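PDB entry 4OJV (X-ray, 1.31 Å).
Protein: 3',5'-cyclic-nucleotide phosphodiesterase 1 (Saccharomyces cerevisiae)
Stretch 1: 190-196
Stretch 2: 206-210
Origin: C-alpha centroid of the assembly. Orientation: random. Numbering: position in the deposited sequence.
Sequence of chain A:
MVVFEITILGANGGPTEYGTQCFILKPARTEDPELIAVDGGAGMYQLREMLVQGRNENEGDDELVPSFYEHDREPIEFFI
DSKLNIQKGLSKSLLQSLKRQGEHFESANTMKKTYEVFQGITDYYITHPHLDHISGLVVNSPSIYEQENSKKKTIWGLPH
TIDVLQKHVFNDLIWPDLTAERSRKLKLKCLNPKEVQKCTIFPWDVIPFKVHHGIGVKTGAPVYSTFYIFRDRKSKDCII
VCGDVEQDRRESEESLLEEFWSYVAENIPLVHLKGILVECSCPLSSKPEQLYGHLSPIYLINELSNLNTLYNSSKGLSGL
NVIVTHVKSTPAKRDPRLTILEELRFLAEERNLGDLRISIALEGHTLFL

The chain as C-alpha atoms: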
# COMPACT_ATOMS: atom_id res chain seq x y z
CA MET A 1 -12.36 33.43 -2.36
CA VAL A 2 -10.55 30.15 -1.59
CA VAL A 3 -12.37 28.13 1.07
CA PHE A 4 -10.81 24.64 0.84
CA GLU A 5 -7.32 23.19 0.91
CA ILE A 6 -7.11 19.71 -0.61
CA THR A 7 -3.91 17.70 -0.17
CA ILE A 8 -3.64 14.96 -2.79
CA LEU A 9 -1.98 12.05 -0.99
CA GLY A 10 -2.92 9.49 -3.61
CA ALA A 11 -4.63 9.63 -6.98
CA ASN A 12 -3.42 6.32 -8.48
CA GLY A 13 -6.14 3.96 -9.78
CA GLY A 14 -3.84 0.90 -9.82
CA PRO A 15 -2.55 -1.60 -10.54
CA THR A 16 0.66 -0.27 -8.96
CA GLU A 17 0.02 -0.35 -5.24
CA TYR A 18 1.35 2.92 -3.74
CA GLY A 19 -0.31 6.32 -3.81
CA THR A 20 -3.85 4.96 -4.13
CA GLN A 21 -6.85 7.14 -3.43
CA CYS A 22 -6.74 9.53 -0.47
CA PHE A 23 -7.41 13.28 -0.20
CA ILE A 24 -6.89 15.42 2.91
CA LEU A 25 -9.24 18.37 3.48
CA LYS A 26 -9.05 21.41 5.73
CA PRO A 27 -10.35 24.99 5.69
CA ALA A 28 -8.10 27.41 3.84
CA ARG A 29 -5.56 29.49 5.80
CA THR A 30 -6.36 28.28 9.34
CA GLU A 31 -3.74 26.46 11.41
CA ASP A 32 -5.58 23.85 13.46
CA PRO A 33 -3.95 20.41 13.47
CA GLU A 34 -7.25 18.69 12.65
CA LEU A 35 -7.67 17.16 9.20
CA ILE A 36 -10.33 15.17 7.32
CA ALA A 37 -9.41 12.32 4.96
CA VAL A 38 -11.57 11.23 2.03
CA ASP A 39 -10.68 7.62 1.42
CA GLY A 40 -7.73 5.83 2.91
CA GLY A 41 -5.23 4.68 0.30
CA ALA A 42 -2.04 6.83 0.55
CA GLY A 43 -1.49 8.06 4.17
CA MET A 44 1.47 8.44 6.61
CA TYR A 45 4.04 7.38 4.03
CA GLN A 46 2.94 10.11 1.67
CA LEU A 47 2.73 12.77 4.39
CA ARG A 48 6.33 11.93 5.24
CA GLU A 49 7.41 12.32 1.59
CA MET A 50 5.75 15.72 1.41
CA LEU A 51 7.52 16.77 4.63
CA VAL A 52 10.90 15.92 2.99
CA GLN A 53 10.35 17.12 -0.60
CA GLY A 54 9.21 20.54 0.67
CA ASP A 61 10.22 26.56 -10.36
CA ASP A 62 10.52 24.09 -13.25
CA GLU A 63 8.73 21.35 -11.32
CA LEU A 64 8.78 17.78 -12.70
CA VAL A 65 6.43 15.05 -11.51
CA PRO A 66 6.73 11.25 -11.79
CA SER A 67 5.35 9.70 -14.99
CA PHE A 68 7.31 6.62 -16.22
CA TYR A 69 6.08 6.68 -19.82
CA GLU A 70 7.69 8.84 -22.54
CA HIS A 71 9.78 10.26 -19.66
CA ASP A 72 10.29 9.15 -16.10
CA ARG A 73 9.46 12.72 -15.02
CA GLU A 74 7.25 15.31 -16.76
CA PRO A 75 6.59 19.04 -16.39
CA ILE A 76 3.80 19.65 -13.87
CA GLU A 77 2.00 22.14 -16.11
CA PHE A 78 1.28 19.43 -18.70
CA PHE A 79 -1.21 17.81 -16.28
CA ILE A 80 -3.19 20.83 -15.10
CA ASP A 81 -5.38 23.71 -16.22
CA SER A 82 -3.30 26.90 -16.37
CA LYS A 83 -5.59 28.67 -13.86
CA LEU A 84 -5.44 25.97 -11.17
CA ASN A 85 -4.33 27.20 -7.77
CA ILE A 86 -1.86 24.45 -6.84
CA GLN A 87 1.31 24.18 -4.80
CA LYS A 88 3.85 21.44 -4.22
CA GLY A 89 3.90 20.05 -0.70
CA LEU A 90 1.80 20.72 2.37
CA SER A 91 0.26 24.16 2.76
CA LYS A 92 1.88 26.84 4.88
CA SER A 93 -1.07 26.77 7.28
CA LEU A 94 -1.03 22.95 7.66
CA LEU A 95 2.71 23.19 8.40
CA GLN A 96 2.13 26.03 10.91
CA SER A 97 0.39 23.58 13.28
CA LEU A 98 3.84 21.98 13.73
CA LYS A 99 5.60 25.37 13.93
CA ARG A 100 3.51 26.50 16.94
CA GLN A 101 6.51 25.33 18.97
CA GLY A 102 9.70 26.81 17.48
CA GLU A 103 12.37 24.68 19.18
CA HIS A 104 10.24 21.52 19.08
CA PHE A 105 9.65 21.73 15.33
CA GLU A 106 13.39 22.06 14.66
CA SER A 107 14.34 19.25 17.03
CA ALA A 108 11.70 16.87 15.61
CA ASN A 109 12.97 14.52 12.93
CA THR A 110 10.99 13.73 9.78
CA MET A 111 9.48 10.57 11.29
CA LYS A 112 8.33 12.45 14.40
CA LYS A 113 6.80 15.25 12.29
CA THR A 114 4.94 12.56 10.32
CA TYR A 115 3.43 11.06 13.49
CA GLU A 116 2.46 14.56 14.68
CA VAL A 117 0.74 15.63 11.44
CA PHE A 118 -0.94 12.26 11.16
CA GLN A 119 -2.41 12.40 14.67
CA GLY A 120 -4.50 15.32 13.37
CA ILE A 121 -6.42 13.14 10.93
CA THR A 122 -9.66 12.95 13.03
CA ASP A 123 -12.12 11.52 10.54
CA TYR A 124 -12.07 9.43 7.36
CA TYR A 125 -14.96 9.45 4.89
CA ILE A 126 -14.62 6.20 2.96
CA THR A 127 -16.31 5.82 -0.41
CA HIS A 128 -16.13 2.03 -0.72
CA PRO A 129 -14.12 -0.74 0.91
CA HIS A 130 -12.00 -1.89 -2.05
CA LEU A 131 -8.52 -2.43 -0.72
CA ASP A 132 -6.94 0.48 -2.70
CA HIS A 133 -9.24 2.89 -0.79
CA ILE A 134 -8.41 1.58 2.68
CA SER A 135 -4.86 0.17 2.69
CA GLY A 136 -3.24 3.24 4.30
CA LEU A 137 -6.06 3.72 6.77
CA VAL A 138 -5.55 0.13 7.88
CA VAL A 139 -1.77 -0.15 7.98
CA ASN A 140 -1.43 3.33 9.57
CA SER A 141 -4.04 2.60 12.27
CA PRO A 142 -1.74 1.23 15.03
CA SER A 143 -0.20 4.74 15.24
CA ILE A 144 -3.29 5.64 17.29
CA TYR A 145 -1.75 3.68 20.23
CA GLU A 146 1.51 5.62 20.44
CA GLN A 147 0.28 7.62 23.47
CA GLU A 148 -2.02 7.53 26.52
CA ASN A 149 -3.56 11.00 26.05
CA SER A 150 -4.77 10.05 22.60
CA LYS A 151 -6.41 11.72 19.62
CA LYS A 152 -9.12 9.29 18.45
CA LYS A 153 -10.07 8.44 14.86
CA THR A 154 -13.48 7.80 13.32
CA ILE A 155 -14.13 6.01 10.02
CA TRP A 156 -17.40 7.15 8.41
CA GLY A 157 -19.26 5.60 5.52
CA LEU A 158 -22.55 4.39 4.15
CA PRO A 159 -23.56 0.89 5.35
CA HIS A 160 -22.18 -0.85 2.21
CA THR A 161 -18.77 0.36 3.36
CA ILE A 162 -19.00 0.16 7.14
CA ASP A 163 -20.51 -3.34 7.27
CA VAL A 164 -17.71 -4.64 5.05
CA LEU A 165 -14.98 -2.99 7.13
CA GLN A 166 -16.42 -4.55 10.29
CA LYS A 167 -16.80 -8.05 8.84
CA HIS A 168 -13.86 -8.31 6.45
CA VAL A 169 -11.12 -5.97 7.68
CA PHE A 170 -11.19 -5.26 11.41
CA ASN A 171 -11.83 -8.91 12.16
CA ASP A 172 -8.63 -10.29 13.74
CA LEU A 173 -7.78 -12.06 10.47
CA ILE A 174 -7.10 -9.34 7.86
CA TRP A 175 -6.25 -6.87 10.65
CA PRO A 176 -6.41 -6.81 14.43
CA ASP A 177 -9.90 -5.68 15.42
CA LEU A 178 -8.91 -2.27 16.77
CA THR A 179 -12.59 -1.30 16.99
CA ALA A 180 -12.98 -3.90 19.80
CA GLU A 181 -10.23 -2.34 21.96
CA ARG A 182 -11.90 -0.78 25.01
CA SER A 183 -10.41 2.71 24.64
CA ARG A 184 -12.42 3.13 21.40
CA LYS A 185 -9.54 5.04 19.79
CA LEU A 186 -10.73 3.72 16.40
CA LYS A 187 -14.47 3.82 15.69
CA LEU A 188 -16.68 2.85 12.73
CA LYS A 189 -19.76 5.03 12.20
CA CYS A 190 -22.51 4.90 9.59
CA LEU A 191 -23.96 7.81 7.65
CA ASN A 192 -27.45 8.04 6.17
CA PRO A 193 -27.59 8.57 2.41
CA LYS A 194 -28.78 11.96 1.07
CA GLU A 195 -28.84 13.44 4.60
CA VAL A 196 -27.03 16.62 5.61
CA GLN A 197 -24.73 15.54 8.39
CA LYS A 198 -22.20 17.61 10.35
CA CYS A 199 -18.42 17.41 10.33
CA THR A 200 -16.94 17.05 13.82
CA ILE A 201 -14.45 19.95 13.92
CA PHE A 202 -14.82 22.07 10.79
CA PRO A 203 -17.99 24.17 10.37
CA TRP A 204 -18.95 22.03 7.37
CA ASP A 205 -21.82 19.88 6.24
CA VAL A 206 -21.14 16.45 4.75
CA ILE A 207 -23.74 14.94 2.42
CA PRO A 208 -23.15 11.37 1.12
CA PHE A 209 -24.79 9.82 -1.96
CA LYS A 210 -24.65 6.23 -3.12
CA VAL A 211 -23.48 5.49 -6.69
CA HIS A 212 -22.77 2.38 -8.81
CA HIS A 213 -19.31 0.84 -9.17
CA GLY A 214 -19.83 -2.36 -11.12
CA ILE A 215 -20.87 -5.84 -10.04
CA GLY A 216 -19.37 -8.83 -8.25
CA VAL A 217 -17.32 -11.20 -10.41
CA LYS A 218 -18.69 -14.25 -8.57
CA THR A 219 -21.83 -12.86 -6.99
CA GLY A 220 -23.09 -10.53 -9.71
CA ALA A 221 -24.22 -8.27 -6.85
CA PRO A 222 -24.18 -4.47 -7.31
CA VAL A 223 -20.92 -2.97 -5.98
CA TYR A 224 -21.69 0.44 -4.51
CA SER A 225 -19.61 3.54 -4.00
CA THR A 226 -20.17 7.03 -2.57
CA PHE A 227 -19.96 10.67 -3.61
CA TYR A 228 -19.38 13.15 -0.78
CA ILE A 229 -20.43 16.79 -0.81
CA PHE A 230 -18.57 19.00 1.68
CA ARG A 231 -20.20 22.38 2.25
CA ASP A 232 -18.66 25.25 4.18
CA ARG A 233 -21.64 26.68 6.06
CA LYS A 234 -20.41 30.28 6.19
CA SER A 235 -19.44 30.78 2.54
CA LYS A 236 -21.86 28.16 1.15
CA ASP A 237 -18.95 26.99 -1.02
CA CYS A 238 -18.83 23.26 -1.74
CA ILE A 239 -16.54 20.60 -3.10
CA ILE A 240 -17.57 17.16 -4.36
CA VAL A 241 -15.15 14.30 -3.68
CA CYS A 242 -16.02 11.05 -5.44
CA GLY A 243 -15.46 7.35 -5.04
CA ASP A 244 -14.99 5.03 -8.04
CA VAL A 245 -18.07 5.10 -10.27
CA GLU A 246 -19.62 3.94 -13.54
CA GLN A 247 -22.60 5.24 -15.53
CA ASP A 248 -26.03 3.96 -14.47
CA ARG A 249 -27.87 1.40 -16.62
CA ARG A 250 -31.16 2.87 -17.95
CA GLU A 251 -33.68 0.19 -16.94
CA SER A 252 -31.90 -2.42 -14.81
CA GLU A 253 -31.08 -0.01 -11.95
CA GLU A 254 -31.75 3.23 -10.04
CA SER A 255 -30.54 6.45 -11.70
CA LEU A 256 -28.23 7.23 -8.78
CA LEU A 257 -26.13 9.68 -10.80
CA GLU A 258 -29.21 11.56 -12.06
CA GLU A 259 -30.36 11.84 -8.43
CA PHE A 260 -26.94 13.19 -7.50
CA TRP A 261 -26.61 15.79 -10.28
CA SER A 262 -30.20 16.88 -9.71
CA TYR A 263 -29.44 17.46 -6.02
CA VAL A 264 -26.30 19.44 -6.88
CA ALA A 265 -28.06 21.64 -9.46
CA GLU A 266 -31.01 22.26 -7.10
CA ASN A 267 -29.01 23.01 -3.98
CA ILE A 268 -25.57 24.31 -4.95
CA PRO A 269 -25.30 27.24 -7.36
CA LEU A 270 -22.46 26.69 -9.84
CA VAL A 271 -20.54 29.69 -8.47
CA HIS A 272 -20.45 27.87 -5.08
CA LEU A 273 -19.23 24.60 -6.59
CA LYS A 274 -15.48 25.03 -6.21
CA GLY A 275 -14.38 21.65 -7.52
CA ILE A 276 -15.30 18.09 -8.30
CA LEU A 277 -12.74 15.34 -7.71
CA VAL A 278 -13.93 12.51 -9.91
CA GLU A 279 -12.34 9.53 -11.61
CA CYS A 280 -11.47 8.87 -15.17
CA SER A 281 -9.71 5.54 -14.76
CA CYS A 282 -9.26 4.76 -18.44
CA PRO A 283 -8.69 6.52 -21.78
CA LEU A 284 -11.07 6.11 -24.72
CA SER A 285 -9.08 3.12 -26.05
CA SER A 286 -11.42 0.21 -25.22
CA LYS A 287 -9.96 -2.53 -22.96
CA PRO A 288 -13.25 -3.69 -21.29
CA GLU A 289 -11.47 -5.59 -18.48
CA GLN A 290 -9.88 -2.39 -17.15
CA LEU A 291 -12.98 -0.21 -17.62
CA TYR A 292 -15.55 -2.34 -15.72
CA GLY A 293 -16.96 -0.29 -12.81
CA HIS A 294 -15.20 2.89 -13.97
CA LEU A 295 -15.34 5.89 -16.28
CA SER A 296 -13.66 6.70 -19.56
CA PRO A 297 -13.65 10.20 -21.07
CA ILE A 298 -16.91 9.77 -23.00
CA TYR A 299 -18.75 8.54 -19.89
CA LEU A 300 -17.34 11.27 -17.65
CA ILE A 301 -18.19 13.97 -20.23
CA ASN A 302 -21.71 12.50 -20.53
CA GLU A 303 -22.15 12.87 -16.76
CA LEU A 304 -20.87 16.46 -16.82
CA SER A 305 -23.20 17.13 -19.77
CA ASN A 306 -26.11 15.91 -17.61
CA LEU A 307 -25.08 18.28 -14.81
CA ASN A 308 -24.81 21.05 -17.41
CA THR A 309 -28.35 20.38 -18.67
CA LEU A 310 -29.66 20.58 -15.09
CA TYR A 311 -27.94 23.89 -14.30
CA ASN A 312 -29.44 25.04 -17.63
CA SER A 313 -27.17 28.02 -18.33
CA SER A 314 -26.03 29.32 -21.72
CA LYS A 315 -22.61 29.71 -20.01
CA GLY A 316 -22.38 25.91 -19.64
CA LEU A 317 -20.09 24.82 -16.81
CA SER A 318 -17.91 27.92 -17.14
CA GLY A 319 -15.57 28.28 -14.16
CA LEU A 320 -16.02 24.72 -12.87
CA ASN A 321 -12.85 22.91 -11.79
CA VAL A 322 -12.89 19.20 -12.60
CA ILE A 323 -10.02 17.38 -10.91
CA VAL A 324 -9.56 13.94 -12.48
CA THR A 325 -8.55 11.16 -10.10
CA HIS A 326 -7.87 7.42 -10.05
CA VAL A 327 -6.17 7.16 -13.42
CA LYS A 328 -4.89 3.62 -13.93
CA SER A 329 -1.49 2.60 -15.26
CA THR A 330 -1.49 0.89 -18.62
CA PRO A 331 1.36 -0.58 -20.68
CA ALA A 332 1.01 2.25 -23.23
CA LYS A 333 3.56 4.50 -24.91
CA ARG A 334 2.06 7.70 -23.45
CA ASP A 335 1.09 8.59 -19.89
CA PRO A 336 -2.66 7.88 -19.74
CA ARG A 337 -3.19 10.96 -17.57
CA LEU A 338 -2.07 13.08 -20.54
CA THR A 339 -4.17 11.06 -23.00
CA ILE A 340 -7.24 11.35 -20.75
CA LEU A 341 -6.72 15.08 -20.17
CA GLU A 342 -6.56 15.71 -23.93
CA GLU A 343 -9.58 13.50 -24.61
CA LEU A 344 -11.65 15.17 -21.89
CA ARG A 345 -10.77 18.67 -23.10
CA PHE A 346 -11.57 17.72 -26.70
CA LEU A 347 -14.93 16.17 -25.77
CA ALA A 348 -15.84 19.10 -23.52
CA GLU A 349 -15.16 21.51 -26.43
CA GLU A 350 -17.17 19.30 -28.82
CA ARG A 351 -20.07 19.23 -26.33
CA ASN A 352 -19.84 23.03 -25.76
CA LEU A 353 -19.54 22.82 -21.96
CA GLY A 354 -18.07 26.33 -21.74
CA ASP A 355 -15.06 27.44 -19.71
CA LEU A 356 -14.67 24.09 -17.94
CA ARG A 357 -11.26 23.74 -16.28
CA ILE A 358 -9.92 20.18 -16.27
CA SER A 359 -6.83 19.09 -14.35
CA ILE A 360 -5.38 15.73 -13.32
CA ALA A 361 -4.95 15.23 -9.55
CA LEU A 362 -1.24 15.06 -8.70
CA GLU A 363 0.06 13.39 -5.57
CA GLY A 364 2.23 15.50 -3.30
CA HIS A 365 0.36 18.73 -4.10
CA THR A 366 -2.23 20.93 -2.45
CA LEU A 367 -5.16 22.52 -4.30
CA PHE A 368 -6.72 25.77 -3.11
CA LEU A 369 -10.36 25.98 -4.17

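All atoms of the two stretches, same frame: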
# COMPACT_ATOMS: atom_id res chain seq x y z
N CYS A 190 -21.73 4.82 10.82
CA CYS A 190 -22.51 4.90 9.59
C CYS A 190 -23.10 6.29 9.38
O CYS A 190 -23.39 7.02 10.33
CB CYS A 190 -23.63 3.86 9.58
SG CYS A 190 -23.13 2.21 9.05
N LEU A 191 -23.26 6.62 8.10
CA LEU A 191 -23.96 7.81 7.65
C LEU A 191 -25.22 7.36 6.93
O LEU A 191 -25.27 6.28 6.35
CB LEU A 191 -23.09 8.60 6.68
CG LEU A 191 -21.80 9.21 7.22
CD1 LEU A 191 -20.90 9.62 6.07
CD2 LEU A 191 -22.10 10.39 8.14
N ASN A 192 -26.23 8.23 6.96
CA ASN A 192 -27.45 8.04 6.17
C ASN A 192 -27.30 8.69 4.81
O ASN A 192 -26.85 9.84 4.73
CB ASN A 192 -28.66 8.63 6.89
CG ASN A 192 -28.96 7.94 8.20
OD1 ASN A 192 -28.89 6.72 8.31
ND2 ASN A 192 -29.31 8.73 9.21
N PRO A 193 -27.70 7.99 3.74
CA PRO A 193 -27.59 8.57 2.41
C PRO A 193 -28.51 9.78 2.22
O PRO A 193 -29.63 9.82 2.75
CB PRO A 193 -28.01 7.42 1.48
CG PRO A 193 -28.90 6.58 2.32
CD PRO A 193 -28.34 6.66 3.71
N LYS A 194 -28.02 10.77 1.46
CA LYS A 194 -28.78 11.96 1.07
C LYS A 194 -29.06 12.94 2.22
O LYS A 194 -29.74 13.95 2.01
CB LYS A 194 -30.10 11.59 0.38
CG LYS A 194 -29.98 10.55 -0.72
CD LYS A 194 -31.32 10.29 -1.39
CE LYS A 194 -31.38 8.90 -1.99
NZ LYS A 194 -30.36 8.69 -3.06
N GLU A 195 -28.55 12.64 3.41
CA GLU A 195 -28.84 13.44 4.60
C GLU A 195 -27.68 14.37 4.92
O GLU A 195 -26.51 13.97 4.86
CB GLU A 195 -29.10 12.50 5.79
CG GLU A 195 -29.68 13.17 7.03
CD GLU A 195 -29.85 12.18 8.17
OE1 GLU A 195 -28.86 11.89 8.87
OE2 GLU A 195 -30.98 11.69 8.36
N VAL A 196 -28.02 15.62 5.22
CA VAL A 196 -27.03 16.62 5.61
C VAL A 196 -26.58 16.30 7.02
O VAL A 196 -27.36 16.37 7.98
CB VAL A 196 -27.60 18.06 5.54
CG1 VAL A 196 -26.56 19.07 6.01
CG2 VAL A 196 -28.05 18.40 4.12
N VAL A 206 -21.51 17.56 5.62
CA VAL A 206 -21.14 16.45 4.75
C VAL A 206 -22.42 15.74 4.30
O VAL A 206 -23.28 15.42 5.13
CB VAL A 206 -20.12 15.48 5.42
CG1 VAL A 206 -20.64 14.89 6.72
CG2 VAL A 206 -19.69 14.38 4.44
N ILE A 207 -22.54 15.52 3.00
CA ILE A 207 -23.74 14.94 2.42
C ILE A 207 -23.32 13.78 1.50
O ILE A 207 -22.74 14.03 0.44
CB ILE A 207 -24.59 15.97 1.62
CG1 ILE A 207 -24.53 17.37 2.26
CG2 ILE A 207 -26.02 15.46 1.50
CD1 ILE A 207 -25.14 18.47 1.41
N PRO A 208 -23.58 12.53 1.91
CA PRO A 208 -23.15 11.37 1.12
C PRO A 208 -24.26 10.83 0.22
O PRO A 208 -25.43 10.80 0.61
CB PRO A 208 -22.81 10.35 2.20
CG PRO A 208 -23.79 10.65 3.30
CD PRO A 208 -24.04 12.13 3.26
N PHE A 209 -23.87 10.39 -0.98
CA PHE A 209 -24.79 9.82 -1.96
C PHE A 209 -24.22 8.53 -2.49
O PHE A 209 -23.04 8.46 -2.83
CB PHE A 209 -24.99 10.81 -3.11
CG PHE A 209 -25.76 12.03 -2.71
CD1 PHE A 209 -25.11 13.10 -2.11
CD2 PHE A 209 -27.13 12.11 -2.94
CE1 PHE A 209 -25.82 14.23 -1.72
CE2 PHE A 209 -27.85 13.24 -2.56
CZ PHE A 209 -27.19 14.30 -1.95
N LYS A 210 -25.07 7.51 -2.59
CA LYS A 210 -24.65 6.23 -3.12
C LYS A 210 -24.62 6.27 -4.65
O LYS A 210 -25.49 6.87 -5.29
CB LYS A 210 -25.60 5.15 -2.62
CG LYS A 210 -25.11 3.73 -2.83
CD LYS A 210 -26.08 2.74 -2.21
CE LYS A 210 -27.33 2.58 -3.05
NZ LYS A 210 -28.30 1.61 -2.45
O HOH W 1 -27.84 7.99 -2.15

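A turn packed against a strand: in 3',5'-cyclic-nucleotide phosphodiesterase 1, Leu191 to Val196 lie along the strand 206-210, and the two stretches together bury 440 Å² of surface. The centre of the contact is a type II beta turn from Asn192 to Glu195, and one direct hydrogen bond ties it to the strand: Lys194 N donates to Pro208 O over 2.7 Å, almost linearly at 171°. Just before it, the CA of Pro193 lies 3.6 Å from the same Pro208 O, a CA-H...O contact that adds a second, weaker approach to this carbonyl. Pro193 suits the second position of the turn, where its ring holds phi near the observed -66°. Lys194 takes the third position with a positive phi of 70°, a conformation more usual for glycine, and its amide is left facing the strand.

Pro208 has no amide hydrogen and offers its carbonyl; its ring packs against the first stretch, and it is the strand residue most covered by the turn, at 78 Å². Its CG lies 4.0 Å from Leu191 CB and 3.5 Å from Asn192 O, while its CD sits 3.5 Å from Glu195 O. Leu191 is buried, and its CA-to-CB bond points toward the strand, which brings CB to the proline ring. The rotamer, chi1 m and chi2 t, sets the branch beyond, with Leu191 CD1 4.1 Å from Pro208 CG, an apolar pairing suited to a place closed to solvent.

The CA-to-CB bond of Lys194 points away from the strand, though CB still touches it, and the chain passes out beside the Phe209 ring. With chi1 m and chi2 and chi3 both t, the chain is extended until chi4 turns to m at its end. Lys194 CA lies over one face of the Phe209 ring, 4.3 Å from the centroid and 23° off the normal, a CH-pi contact, and Lys194 CG comes within 3.9 Å of Phe209 CE2. Phe209 makes this possible with chi1 m and chi2 83°: its CA-to-CB bond points sideways, but the end of the ring comes nearer the turn. Lys194 CA thus covers one face, and the first methylenes pass alongside CE2, while the ammonium goes on to polar partners. Lys194 NZ donates to water 1 at 2.8 Å, and Lys210 N donates to the same water at 2.8 Å, so this water bridges the lysine tip to the strand backbone; NZ is also hydrogen-bonded elsewhere in the structure.

At the far end of the contact, Val196 and Ile207 make a small apolar pair. Val196, with chi1 t, brings CG2 to 4.0 Å from Ile207 CD1, which the chi1 m, chi2 t chain of the isoleucine extends to meet it. The other branch of Ile207 reaches back to the turn, with CG2 3.7 Å from Glu195 O.

Asn192 and Glu195 direct their CA-to-CB bonds away from the strand and bond to each other instead: Asn192 ND2 donates to Glu195 OE1 at 3.2 Å, linking the first and last residues of the turn on its exposed side.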